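Local structure of Serine/threonine-protein kinase Tel1 (Chaetomium thermophilum, 6SKY) at residues A[2462-2473]-A[2506-2515]; A[2516-2524]-A[2606-2614]. The protein is a protein serine/threonine kinase of the ATM family that probably senses DNA damage and activates checkpoint signalling by phosphorylating [ST]-Q sites. All coordinates share one frame; numbering follows the deposited sequence.

Contacts 1 and 2 follow one another along a single helix, 2507-2522, and their centres lie about 16 Å apart. In contact 1 the first part of this helix packs against helix 2461-2472, which belongs to the FAT region. Contact 2 takes over directly in sequence: residues 2516-2524 lie against strand 2604-2611, a member of the antiparallel sheet that includes ATP-pocket residues. The two contacts come in series, the first closing before the second opens. Helix 2507-2522 therefore forms a continuous structural connection between a helix of the FAT region and the nucleotide-binding sheet of the kinase, touching each with a different part of its length.

Contact 1: A[2462-2473]-A[2506-2515]; sequences YHGMYHIWTGAR and IWPAIDQTSR
Trp2469 meets Asp2511 and Ser2514 with different parts of its indole. NE1 gives OD1 of Asp2511 a hydrogen bond of 2.7 Å, weak because the angle at the hydrogen is only 128°. CB of Ser2514 sits over the centre of the six-membered ring, 3.6 Å from its centroid, a CH-pi contact; CG of Arg2473 lies over the other face. With CG anti to the backbone nitrogen (chi1 -169°), the indole is brought beside helix 2507-2515 and into this sandwich. OD1 of Asp2511 also forms a salt bridge with NH2 of Arg2473 (2.6 Å), the carboxylate meeting the guanidinium edge. One carboxylate oxygen thus serves an indole and an arginine. NH1 of Arg2515 comes close to the same NH2 without bonding, both being donors; the carboxylate of Asp2511 nearby probably offsets part of their charge.

Nearer the N-terminal ends of the two segments, Met2465 touches three side chains: its CG is 3.4 Å from CE3 of Trp2507, while its CE, turned by bends in the chain, lies between CD1 of Ile2510 and CG2 of Ile2506, 3.5 Å from the latter. CG2 of Ile2506 also lies 3.7 Å from CE1 of Tyr2462. CG2 of Ile2510 lies over one face of the Tyr2466 ring, 4.2 Å from the centroid. An alanine in place of Trp2469 would probably leave Asp2511 without its indole donor and open a gap beneath Ser2514.

Outside the pair, Leu2497 and Val2503 touch Met2465, and Ala2494 touches Trp2507, so helix 2483-2497 and the loop after it flank this interface. The helix axes approach to 10.4 Å and cross at -53°, with contacts recurring every three or four residues, consistent with ridges-into-grooves packing of α-helices, probably at the junction between the FAT region and the kinase domain.

Contact 2: A[2516-2524]-A[2606-2614]; sequences VYHALAMDR and KQLVKGGND. With AGS (phosphothiophosphoric acid-adenylate ester), chain C.
A first torsion of -98° in Tyr2517 brings its phenol to Gln2607, whose CG stands anti to its own carbonyl carbon (chi1 -60°) with the chain extended beyond. The two side chains cross at about a right angle, and the Tyr2517 OH donates to Gln2607 OE1 at 3.0 Å, tilted 19° out of the carbonyl plane. Phe2546 packs edge-to-face with the Tyr2517 ring and probably helps to place it.

Beside this polar pair the packing is apolar. Val2609 sends CG1 to CB of Ala2521 (3.6 Å), while its CG2 faces the edge of the Tyr2517 ring and CD2 of Leu2520. Bends in the Met2522 chain carry CE to 3.8 Å from CA of Gly2611 and next to Gly2612. Helix and strand backbones come close here: CA of Ala2521 and CA of Gly2611 are 4.8 Å apart, and a side chain at Gly2611 would probably be crowded by the Ala2521 carbonyl.

Gln2607 and Val2609 point toward the helix, whereas Lys2610 points away from it. NZ of Lys2610 makes a weak hydrogen bond of 3.5 Å to O2A of the bound ATP analogue, and CD1 of Leu2608 packs against the adenine; the backbones of Glu2662 and Val2664 also bond to the nucleotide. Such a strand, with a helix on one face and a phosphate-contacting lysine on the other, is characteristic of the N-terminal lobe of PI3K-related kinases.

Contact 1: A[2462-2473]-A[2506-2515]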
loop_
_atom_site.group_PDB
_atom_site.type_symbol
_atom_site.label_atom_id
_atom_site.label_comp_id
_atom_site.label_asym_id
_atom_site.label_seq_id
_atom_site.Cartn_x
_atom_site.Cartn_y
_atom_site.Cartn_z
ATOM N N TYR A 2462 -2.470 -38.166 31.042
ATOM C CA TYR A 2462 -1.611 -37.148 31.627
ATOM C C TYR A 2462 -2.014 -35.737 31.235
ATOM O O TYR A 2462 -1.336 -34.785 31.627
ATOM C CB TYR A 2462 -0.158 -37.399 31.233
ATOM C CG TYR A 2462 0.277 -38.815 31.473
ATOM C CD1 TYR A 2462 0.290 -39.349 32.747
ATOM C CD2 TYR A 2462 0.668 -39.623 30.424
ATOM C CE1 TYR A 2462 0.678 -40.638 32.965
ATOM C CE2 TYR A 2462 1.057 -40.914 30.636
ATOM C CZ TYR A 2462 1.062 -41.415 31.907
ATOM O OH TYR A 2462 1.457 -42.711 32.113
ATOM N N HIS A 2463 -3.089 -35.579 30.470
ATOM C CA HIS A 2463 -3.622 -34.275 30.130
ATOM C C HIS A 2463 -4.983 -34.005 30.743
ATOM O O HIS A 2463 -5.434 -32.859 30.709
ATOM C CB HIS A 2463 -3.727 -34.116 28.609
ATOM C CG HIS A 2463 -2.405 -34.075 27.914
ATOM N ND1 HIS A 2463 -1.689 -35.210 27.613
ATOM C CD2 HIS A 2463 -1.669 -33.035 27.465
ATOM C CE1 HIS A 2463 -0.566 -34.872 27.008
ATOM N NE2 HIS A 2463 -0.530 -33.556 26.907
ATOM N N GLY A 2464 -5.648 -35.012 31.300
ATOM C CA GLY A 2464 -6.951 -34.794 31.889
ATOM C C GLY A 2464 -7.086 -35.225 33.333
ATOM O O GLY A 2464 -7.960 -34.733 34.057
ATOM N N MET A 2465 -6.230 -36.129 33.788
ATOM C CA MET A 2465 -6.499 -36.717 35.086
ATOM C C MET A 2465 -6.109 -35.816 36.240
ATOM O O MET A 2465 -6.697 -35.933 37.315
ATOM C CB MET A 2465 -5.820 -38.070 35.198
ATOM C CG MET A 2465 -6.831 -39.187 35.209
ATOM S SD MET A 2465 -6.394 -40.579 34.186
ATOM C CE MET A 2465 -4.852 -41.013 34.941
ATOM N N TYR A 2466 -5.178 -34.888 36.049
ATOM C CA TYR A 2466 -4.920 -33.922 37.107
ATOM C C TYR A 2466 -6.058 -32.926 37.244
ATOM O O TYR A 2466 -6.369 -32.495 38.356
ATOM C CB TYR A 2466 -3.608 -33.201 36.853
ATOM C CG TYR A 2466 -2.420 -33.974 37.330
ATOM C CD1 TYR A 2466 -2.091 -34.005 38.666
ATOM C CD2 TYR A 2466 -1.630 -34.678 36.448
ATOM C CE1 TYR A 2466 -1.014 -34.711 39.108
ATOM C CE2 TYR A 2466 -0.552 -35.385 36.883
ATOM C CZ TYR A 2466 -0.247 -35.399 38.213
ATOM O OH TYR A 2466 0.837 -36.110 38.653
ATOM N N HIS A 2467 -6.694 -32.557 36.136
ATOM C CA HIS A 2467 -7.893 -31.736 36.213
ATOM C C HIS A 2467 -8.996 -32.460 36.954
ATOM O O HIS A 2467 -9.697 -31.863 37.777
ATOM C CB HIS A 2467 -8.367 -31.356 34.818
ATOM C CG HIS A 2467 -7.458 -30.408 34.114
ATOM N ND1 HIS A 2467 -6.639 -30.793 33.079
ATOM C CD2 HIS A 2467 -7.230 -29.090 34.302
ATOM C CE1 HIS A 2467 -5.949 -29.753 32.657
ATOM N NE2 HIS A 2467 -6.287 -28.707 33.384
ATOM N N ILE A 2468 -9.165 -33.752 36.680
ATOM C CA ILE A 2468 -10.193 -34.510 37.386
ATOM C C ILE A 2468 -9.875 -34.595 38.872
ATOM O O ILE A 2468 -10.759 -34.420 39.717
ATOM C CB ILE A 2468 -10.358 -35.903 36.759
ATOM C CG1 ILE A 2468 -10.868 -35.766 35.334
ATOM C CG2 ILE A 2468 -11.300 -36.735 37.577
ATOM C CD1 ILE A 2468 -11.988 -34.786 35.189
ATOM N N TRP A 2469 -8.616 -34.857 39.218
ATOM C CA TRP A 2469 -8.242 -34.949 40.624
ATOM C C TRP A 2469 -8.500 -33.636 41.344
ATOM O O TRP A 2469 -9.069 -33.617 42.437
ATOM C CB TRP A 2469 -6.775 -35.353 40.764
ATOM C CG TRP A 2469 -6.419 -35.722 42.161
ATOM C CD1 TRP A 2469 -6.493 -36.952 42.715
ATOM C CD2 TRP A 2469 -5.958 -34.847 43.192
ATOM N NE1 TRP A 2469 -6.103 -36.907 44.024
ATOM C CE2 TRP A 2469 -5.768 -35.621 44.341
ATOM C CE3 TRP A 2469 -5.681 -33.480 43.252
ATOM C CZ2 TRP A 2469 -5.317 -35.080 45.531
ATOM C CZ3 TRP A 2469 -5.238 -32.949 44.435
ATOM C CH2 TRP A 2469 -5.058 -33.742 45.554
ATOM N N THR A 2470 -8.083 -32.522 40.750
ATOM C CA THR A 2470 -8.309 -31.230 41.382
ATOM C C THR A 2470 -9.791 -30.928 41.517
ATOM O O THR A 2470 -10.224 -30.342 42.512
ATOM C CB THR A 2470 -7.617 -30.136 40.586
ATOM O OG1 THR A 2470 -6.231 -30.455 40.465
ATOM C CG2 THR A 2470 -7.758 -28.816 41.285
ATOM N N GLY A 2471 -10.592 -31.321 40.531
ATOM C CA GLY A 2471 -12.014 -31.055 40.619
ATOM C C GLY A 2471 -12.699 -31.869 41.697
ATOM O O GLY A 2471 -13.625 -31.390 42.349
ATOM N N ALA A 2472 -12.262 -33.107 41.898
ATOM C CA ALA A 2472 -12.913 -33.945 42.892
ATOM C C ALA A 2472 -12.460 -33.591 44.303
ATOM O O ALA A 2472 -13.287 -33.346 45.184
ATOM C CB ALA A 2472 -12.644 -35.417 42.590
ATOM N N ARG A 2473 -11.155 -33.554 44.535
ATOM C CA ARG A 2473 -10.607 -33.288 45.861
ATOM C C ARG A 2473 -10.454 -31.797 46.125
ATOM O O ARG A 2473 -11.371 -31.149 46.624
ATOM C CB ARG A 2473 -9.256 -33.981 46.017
ATOM C CG ARG A 2473 -9.216 -35.377 45.421
ATOM C CD ARG A 2473 -10.028 -36.359 46.236
ATOM N NE ARG A 2473 -10.734 -37.329 45.403
ATOM C CZ ARG A 2473 -10.219 -38.480 44.987
ATOM N NH1 ARG A 2473 -10.942 -39.302 44.241
ATOM N NH2 ARG A 2473 -8.981 -38.812 45.319
ATOM N N ILE A 2506 -3.048 -46.042 36.167
ATOM C CA ILE A 2506 -2.597 -44.666 36.067
ATOM C C ILE A 2506 -3.373 -43.755 37.002
ATOM O O ILE A 2506 -2.814 -42.805 37.548
ATOM C CB ILE A 2506 -2.687 -44.159 34.613
ATOM C CG1 ILE A 2506 -2.168 -45.212 33.646
ATOM C CG2 ILE A 2506 -1.887 -42.897 34.451
ATOM C CD1 ILE A 2506 -2.142 -44.750 32.222
ATOM N N TRP A 2507 -4.649 -44.019 37.200
ATOM C CA TRP A 2507 -5.435 -43.155 38.066
ATOM C C TRP A 2507 -5.058 -43.330 39.534
ATOM O O TRP A 2507 -4.947 -42.328 40.248
ATOM C CB TRP A 2507 -6.933 -43.388 37.855
ATOM C CG TRP A 2507 -7.781 -42.718 38.878
ATOM C CD1 TRP A 2507 -8.510 -43.320 39.837
ATOM C CD2 TRP A 2507 -7.971 -41.311 39.056
ATOM N NE1 TRP A 2507 -9.154 -42.389 40.605
ATOM C CE2 TRP A 2507 -8.835 -41.143 40.143
ATOM C CE3 TRP A 2507 -7.492 -40.180 38.403
ATOM C CZ2 TRP A 2507 -9.233 -39.896 40.588
ATOM C CZ3 TRP A 2507 -7.888 -38.948 38.847
ATOM C CH2 TRP A 2507 -8.748 -38.812 39.928
ATOM N N PRO A 2508 -4.862 -44.555 40.043
ATOM C CA PRO A 2508 -4.417 -44.673 41.439
ATOM C C PRO A 2508 -3.048 -44.073 41.692
ATOM O O PRO A 2508 -2.811 -43.514 42.771
ATOM C CB PRO A 2508 -4.428 -46.183 41.673
ATOM C CG PRO A 2508 -5.426 -46.682 40.737
ATOM C CD PRO A 2508 -5.252 -45.870 39.513
ATOM N N ALA A 2509 -2.136 -44.174 40.728
ATOM C CA ALA A 2509 -0.829 -43.553 40.891
ATOM C C ALA A 2509 -0.959 -42.047 41.054
ATOM O O ALA A 2509 -0.379 -41.458 41.972
ATOM C CB ALA A 2509 0.059 -43.893 39.703
ATOM N N ILE A 2510 -1.732 -41.407 40.177
ATOM C CA ILE A 2510 -1.922 -39.963 40.252
ATOM C C ILE A 2510 -2.640 -39.587 41.538
ATOM O O ILE A 2510 -2.326 -38.572 42.168
ATOM C CB ILE A 2510 -2.676 -39.469 39.004
ATOM C CG1 ILE A 2510 -1.747 -39.498 37.799
ATOM C CG2 ILE A 2510 -3.235 -38.082 39.216
ATOM C CD1 ILE A 2510 -2.355 -38.932 36.568
ATOM N N ASP A 2511 -3.572 -40.427 41.978
ATOM C CA ASP A 2511 -4.272 -40.188 43.235
ATOM C C ASP A 2511 -3.299 -40.130 44.408
ATOM O O ASP A 2511 -3.205 -39.116 45.116
ATOM C CB ASP A 2511 -5.309 -41.288 43.440
ATOM C CG ASP A 2511 -6.549 -40.794 44.126
ATOM O OD1 ASP A 2511 -6.670 -39.572 44.317
ATOM O OD2 ASP A 2511 -7.406 -41.625 44.478
ATOM N N GLN A 2512 -2.553 -41.216 44.621
ATOM C CA GLN A 2512 -1.668 -41.288 45.778
ATOM C C GLN A 2512 -0.567 -40.242 45.700
ATOM O O GLN A 2512 -0.228 -39.596 46.705
ATOM C CB GLN A 2512 -1.056 -42.681 45.883
ATOM C CG GLN A 2512 -2.051 -43.814 45.832
ATOM C CD GLN A 2512 -3.036 -43.771 46.967
ATOM O OE1 GLN A 2512 -2.768 -43.192 48.016
ATOM N NE2 GLN A 2512 -4.192 -44.383 46.765
ATOM N N THR A 2513 -0.003 -40.054 44.512
ATOM C CA THR A 2513 1.085 -39.110 44.354
ATOM C C THR A 2513 0.628 -37.681 44.604
ATOM O O THR A 2513 1.344 -36.904 45.241
ATOM C CB THR A 2513 1.674 -39.257 42.965
ATOM O OG1 THR A 2513 2.308 -40.534 42.863
ATOM C CG2 THR A 2513 2.683 -38.190 42.731
ATOM N N SER A 2514 -0.555 -37.307 44.121
ATOM C CA SER A 2514 -1.038 -35.962 44.381
ATOM C C SER A 2514 -1.332 -35.764 45.856
ATOM O O SER A 2514 -1.110 -34.675 46.395
ATOM C CB SER A 2514 -2.273 -35.687 43.543
ATOM O OG SER A 2514 -2.129 -36.281 42.274
ATOM N N ARG A 2515 -1.820 -36.807 46.533
ATOM C CA ARG A 2515 -2.047 -36.683 47.968
ATOM C C ARG A 2515 -0.751 -36.381 48.706
ATOM O O ARG A 2515 -0.703 -35.489 49.561
ATOM C CB ARG A 2515 -2.697 -37.947 48.511
ATOM C CG ARG A 2515 -4.096 -38.147 48.007
ATOM C CD ARG A 2515 -4.822 -39.209 48.787
ATOM N NE ARG A 2515 -6.213 -39.298 48.371
ATOM C CZ ARG A 2515 -7.162 -38.465 48.779
ATOM N NH1 ARG A 2515 -8.406 -38.613 48.351
ATOM N NH2 ARG A 2515 -6.869 -37.480 49.613
#

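Contact 2: A[2516-2524]-A[2606-2614]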
loop_
_atom_site.group_PDB
_atom_site.type_symbol
_atom_site.label_atom_id
_atom_site.label_comp_id
_atom_site.label_asym_id
_atom_site.label_seq_id
_atom_site.Cartn_x
_atom_site.Cartn_y
_atom_site.Cartn_z
ATOM N N VAL A 2516 0.326 -37.094 48.371
ATOM C CA VAL A 2516 1.561 -36.836 49.110
ATOM C C VAL A 2516 2.210 -35.522 48.684
ATOM O O VAL A 2516 2.820 -34.839 49.513
ATOM C CB VAL A 2516 2.543 -38.014 49.001
ATOM C CG1 VAL A 2516 1.867 -39.285 49.445
ATOM C CG2 VAL A 2516 3.081 -38.149 47.612
ATOM N N TYR A 2517 2.085 -35.126 47.414
ATOM C CA TYR A 2517 2.599 -33.819 47.003
ATOM C C TYR A 2517 1.891 -32.695 47.739
ATOM O O TYR A 2517 2.526 -31.736 48.183
ATOM C CB TYR A 2517 2.435 -33.623 45.499
ATOM C CG TYR A 2517 3.661 -33.916 44.685
ATOM C CD1 TYR A 2517 4.822 -33.211 44.880
ATOM C CD2 TYR A 2517 3.645 -34.879 43.702
ATOM C CE1 TYR A 2517 5.932 -33.470 44.137
ATOM C CE2 TYR A 2517 4.749 -35.140 42.958
ATOM C CZ TYR A 2517 5.888 -34.433 43.178
ATOM O OH TYR A 2517 7.001 -34.693 42.432
ATOM N N HIS A 2518 0.572 -32.793 47.878
ATOM C CA HIS A 2518 -0.175 -31.769 48.593
ATOM C C HIS A 2518 0.177 -31.755 50.072
ATOM O O HIS A 2518 0.308 -30.684 50.676
ATOM C CB HIS A 2518 -1.666 -31.998 48.390
ATOM C CG HIS A 2518 -2.531 -31.081 49.185
ATOM N ND1 HIS A 2518 -3.564 -31.534 49.973
ATOM C CD2 HIS A 2518 -2.522 -29.735 49.314
ATOM C CE1 HIS A 2518 -4.154 -30.506 50.554
ATOM N NE2 HIS A 2518 -3.540 -29.403 50.172
ATOM N N ALA A 2519 0.328 -32.935 50.680
ATOM C CA ALA A 2519 0.728 -32.981 52.081
ATOM C C ALA A 2519 2.091 -32.342 52.279
ATOM O O ALA A 2519 2.306 -31.613 53.250
ATOM C CB ALA A 2519 0.737 -34.420 52.582
ATOM N N LEU A 2520 3.024 -32.596 51.364
ATOM C CA LEU A 2520 4.336 -31.970 51.459
ATOM C C LEU A 2520 4.248 -30.465 51.257
ATOM O O LEU A 2520 4.968 -29.704 51.908
ATOM C CB LEU A 2520 5.283 -32.589 50.441
ATOM C CG LEU A 2520 6.693 -32.024 50.399
ATOM C CD1 LEU A 2520 7.492 -32.541 51.568
ATOM C CD2 LEU A 2520 7.342 -32.407 49.105
ATOM N N ALA A 2521 3.372 -30.018 50.359
ATOM C CA ALA A 2521 3.214 -28.589 50.124
ATOM C C ALA A 2521 2.710 -27.879 51.370
ATOM O O ALA A 2521 3.222 -26.822 51.749
ATOM C CB ALA A 2521 2.258 -28.355 48.957
ATOM N N MET A 2522 1.706 -28.454 52.026
ATOM C CA MET A 2522 1.075 -27.779 53.151
ATOM C C MET A 2522 1.942 -27.762 54.404
ATOM O O MET A 2522 1.676 -26.969 55.310
ATOM C CB MET A 2522 -0.267 -28.441 53.460
ATOM C CG MET A 2522 -1.349 -28.195 52.426
ATOM S SD MET A 2522 -1.866 -26.475 52.351
ATOM C CE MET A 2522 -0.967 -25.917 50.914
ATOM N N ASP A 2523 2.970 -28.599 54.476
ATOM C CA ASP A 2523 3.722 -28.793 55.713
ATOM C C ASP A 2523 4.769 -27.700 55.872
ATOM O O ASP A 2523 5.835 -27.752 55.260
ATOM C CB ASP A 2523 4.372 -30.168 55.721
ATOM C CG ASP A 2523 5.333 -30.342 56.864
ATOM O OD1 ASP A 2523 4.945 -30.047 58.012
ATOM O OD2 ASP A 2523 6.475 -30.780 56.621
ATOM N N ARG A 2524 4.481 -26.718 56.723
ATOM C CA ARG A 2524 5.407 -25.630 57.013
ATOM C C ARG A 2524 5.763 -25.661 58.491
ATOM O O ARG A 2524 4.878 -25.600 59.349
ATOM C CB ARG A 2524 4.809 -24.276 56.633
ATOM C CG ARG A 2524 3.374 -24.071 57.084
ATOM C CD ARG A 2524 2.774 -22.836 56.441
ATOM N NE ARG A 2524 1.317 -22.897 56.399
ATOM C CZ ARG A 2524 0.548 -22.037 55.737
ATOM N NH1 ARG A 2524 1.092 -21.040 55.055
ATOM N NH2 ARG A 2524 -0.770 -22.173 55.757
ATOM N N LYS A 2606 13.562 -30.356 38.317
ATOM C CA LYS A 2606 13.343 -29.658 39.569
ATOM C C LYS A 2606 11.928 -29.107 39.620
ATOM O O LYS A 2606 11.270 -28.916 38.598
ATOM C CB LYS A 2606 14.360 -28.540 39.743
ATOM C CG LYS A 2606 15.780 -28.991 39.562
ATOM C CD LYS A 2606 16.735 -27.888 39.915
ATOM C CE LYS A 2606 16.507 -27.420 41.332
ATOM N NZ LYS A 2606 17.447 -26.338 41.728
ATOM N N GLN A 2607 11.453 -28.870 40.835
ATOM C CA GLN A 2607 10.069 -28.486 41.057
ATOM C C GLN A 2607 9.985 -27.580 42.266
ATOM O O GLN A 2607 10.618 -27.847 43.285
ATOM C CB GLN A 2607 9.181 -29.704 41.300
ATOM C CG GLN A 2607 9.150 -30.685 40.179
ATOM C CD GLN A 2607 8.793 -32.048 40.643
ATOM O OE1 GLN A 2607 8.598 -32.269 41.828
ATOM N NE2 GLN A 2607 8.701 -32.980 39.720
ATOM N N LEU A 2608 9.201 -26.522 42.159
ATOM C CA LEU A 2608 8.749 -25.795 43.331
ATOM C C LEU A 2608 7.463 -26.446 43.798
ATOM O O LEU A 2608 6.521 -26.586 43.015
ATOM C CB LEU A 2608 8.498 -24.322 43.035
ATOM C CG LEU A 2608 9.625 -23.369 42.696
ATOM C CD1 LEU A 2608 9.628 -23.118 41.232
ATOM C CD2 LEU A 2608 9.411 -22.081 43.433
ATOM N N VAL A 2609 7.426 -26.855 45.054
ATOM C CA VAL A 2609 6.210 -27.344 45.679
ATOM C C VAL A 2609 5.676 -26.173 46.487
ATOM O O VAL A 2609 6.136 -25.906 47.595
ATOM C CB VAL A 2609 6.467 -28.579 46.542
ATOM C CG1 VAL A 2609 5.169 -29.149 47.015
ATOM C CG2 VAL A 2609 7.217 -29.615 45.754
ATOM N N LYS A 2610 4.720 -25.452 45.920
ATOM C CA LYS A 2610 4.283 -24.181 46.466
ATOM C C LYS A 2610 3.026 -24.395 47.285
ATOM O O LYS A 2610 2.035 -24.927 46.782
ATOM C CB LYS A 2610 4.029 -23.173 45.350
ATOM C CG LYS A 2610 4.584 -21.804 45.627
ATOM C CD LYS A 2610 4.508 -20.955 44.389
ATOM C CE LYS A 2610 5.314 -19.686 44.536
ATOM N NZ LYS A 2610 5.315 -18.902 43.268
ATOM N N GLY A 2611 3.075 -23.988 48.553
ATOM C CA GLY A 2611 1.923 -24.012 49.419
ATOM C C GLY A 2611 1.596 -22.602 49.880
ATOM O O GLY A 2611 2.350 -21.655 49.654
ATOM N N GLY A 2612 0.454 -22.478 50.534
ATOM C CA GLY A 2612 0.019 -21.177 50.983
ATOM C C GLY A 2612 -1.396 -20.893 50.545
ATOM O O GLY A 2612 -2.187 -21.820 50.371
ATOM N N ASN A 2613 -1.727 -19.621 50.360
ATOM C CA ASN A 2613 -3.067 -19.219 49.955
ATOM C C ASN A 2613 -3.045 -18.504 48.611
ATOM O O ASN A 2613 -3.891 -17.653 48.334
ATOM C CB ASN A 2613 -3.715 -18.343 51.027
ATOM C CG ASN A 2613 -2.730 -17.393 51.675
ATOM O OD1 ASN A 2613 -1.521 -17.613 51.641
ATOM N ND2 ASN A 2613 -3.247 -16.333 52.284
ATOM N N ASP A 2614 -2.082 -18.850 47.764
ATOM C CA ASP A 2614 -1.950 -18.226 46.460
ATOM C C ASP A 2614 -2.979 -18.798 45.491
ATOM O O ASP A 2614 -3.749 -19.703 45.817
ATOM C CB ASP A 2614 -0.536 -18.420 45.926
ATOM C CG ASP A 2614 -0.072 -19.849 46.036
ATOM O OD1 ASP A 2614 -0.830 -20.676 46.582
ATOM O OD2 ASP A 2614 1.048 -20.148 45.582
HETATM P PG AGS C . 8.029 -12.229 46.169
HETATM S S1G AGS C . 8.752 -10.676 45.238
HETATM O O2G AGS C . 6.806 -12.795 45.402
HETATM O O3G AGS C . 7.590 -11.820 47.601
HETATM P PB AGS C . 9.462 -14.202 45.023
HETATM O O1B AGS C . 9.198 -13.440 43.790
HETATM O O2B AGS C . 10.916 -14.617 45.237
HETATM O O3B AGS C . 9.093 -13.350 46.288
HETATM P PA AGS C . 9.283 -16.934 45.117
HETATM O O1A AGS C . 9.320 -17.386 46.511
HETATM O O2A AGS C . 8.525 -17.857 44.165
HETATM O O3A AGS C . 8.601 -15.519 44.996
HETATM O "O5'" AGS C . 10.769 -16.752 44.655
HETATM C "C5'" AGS C . 11.615 -17.908 44.593
HETATM C "C4'" AGS C . 12.865 -17.580 43.824
HETATM O "O4'" AGS C . 13.005 -18.506 42.730
HETATM C "C3'" AGS C . 12.906 -16.194 43.194
HETATM O "O3'" AGS C . 14.239 -15.705 43.125
HETATM C "C2'" AGS C . 12.313 -16.433 41.808
HETATM O "O2'" AGS C . 12.862 -15.534 40.856
HETATM C "C1'" AGS C . 12.760 -17.861 41.496
HETATM N N9 AGS C . 11.762 -18.632 40.772
HETATM C C8 AGS C . 10.408 -18.593 40.945
HETATM N N7 AGS C . 9.746 -19.401 40.156
HETATM C C5 AGS C . 10.737 -20.018 39.414
HETATM C C6 AGS C . 10.694 -20.984 38.395
HETATM N N6 AGS C . 9.565 -21.523 37.932
HETATM N N1 AGS C . 11.864 -21.384 37.862
HETATM C C2 AGS C . 12.997 -20.848 38.322
HETATM N N3 AGS C . 13.162 -19.932 39.275
HETATM C C4 AGS C . 11.985 -19.554 39.783
#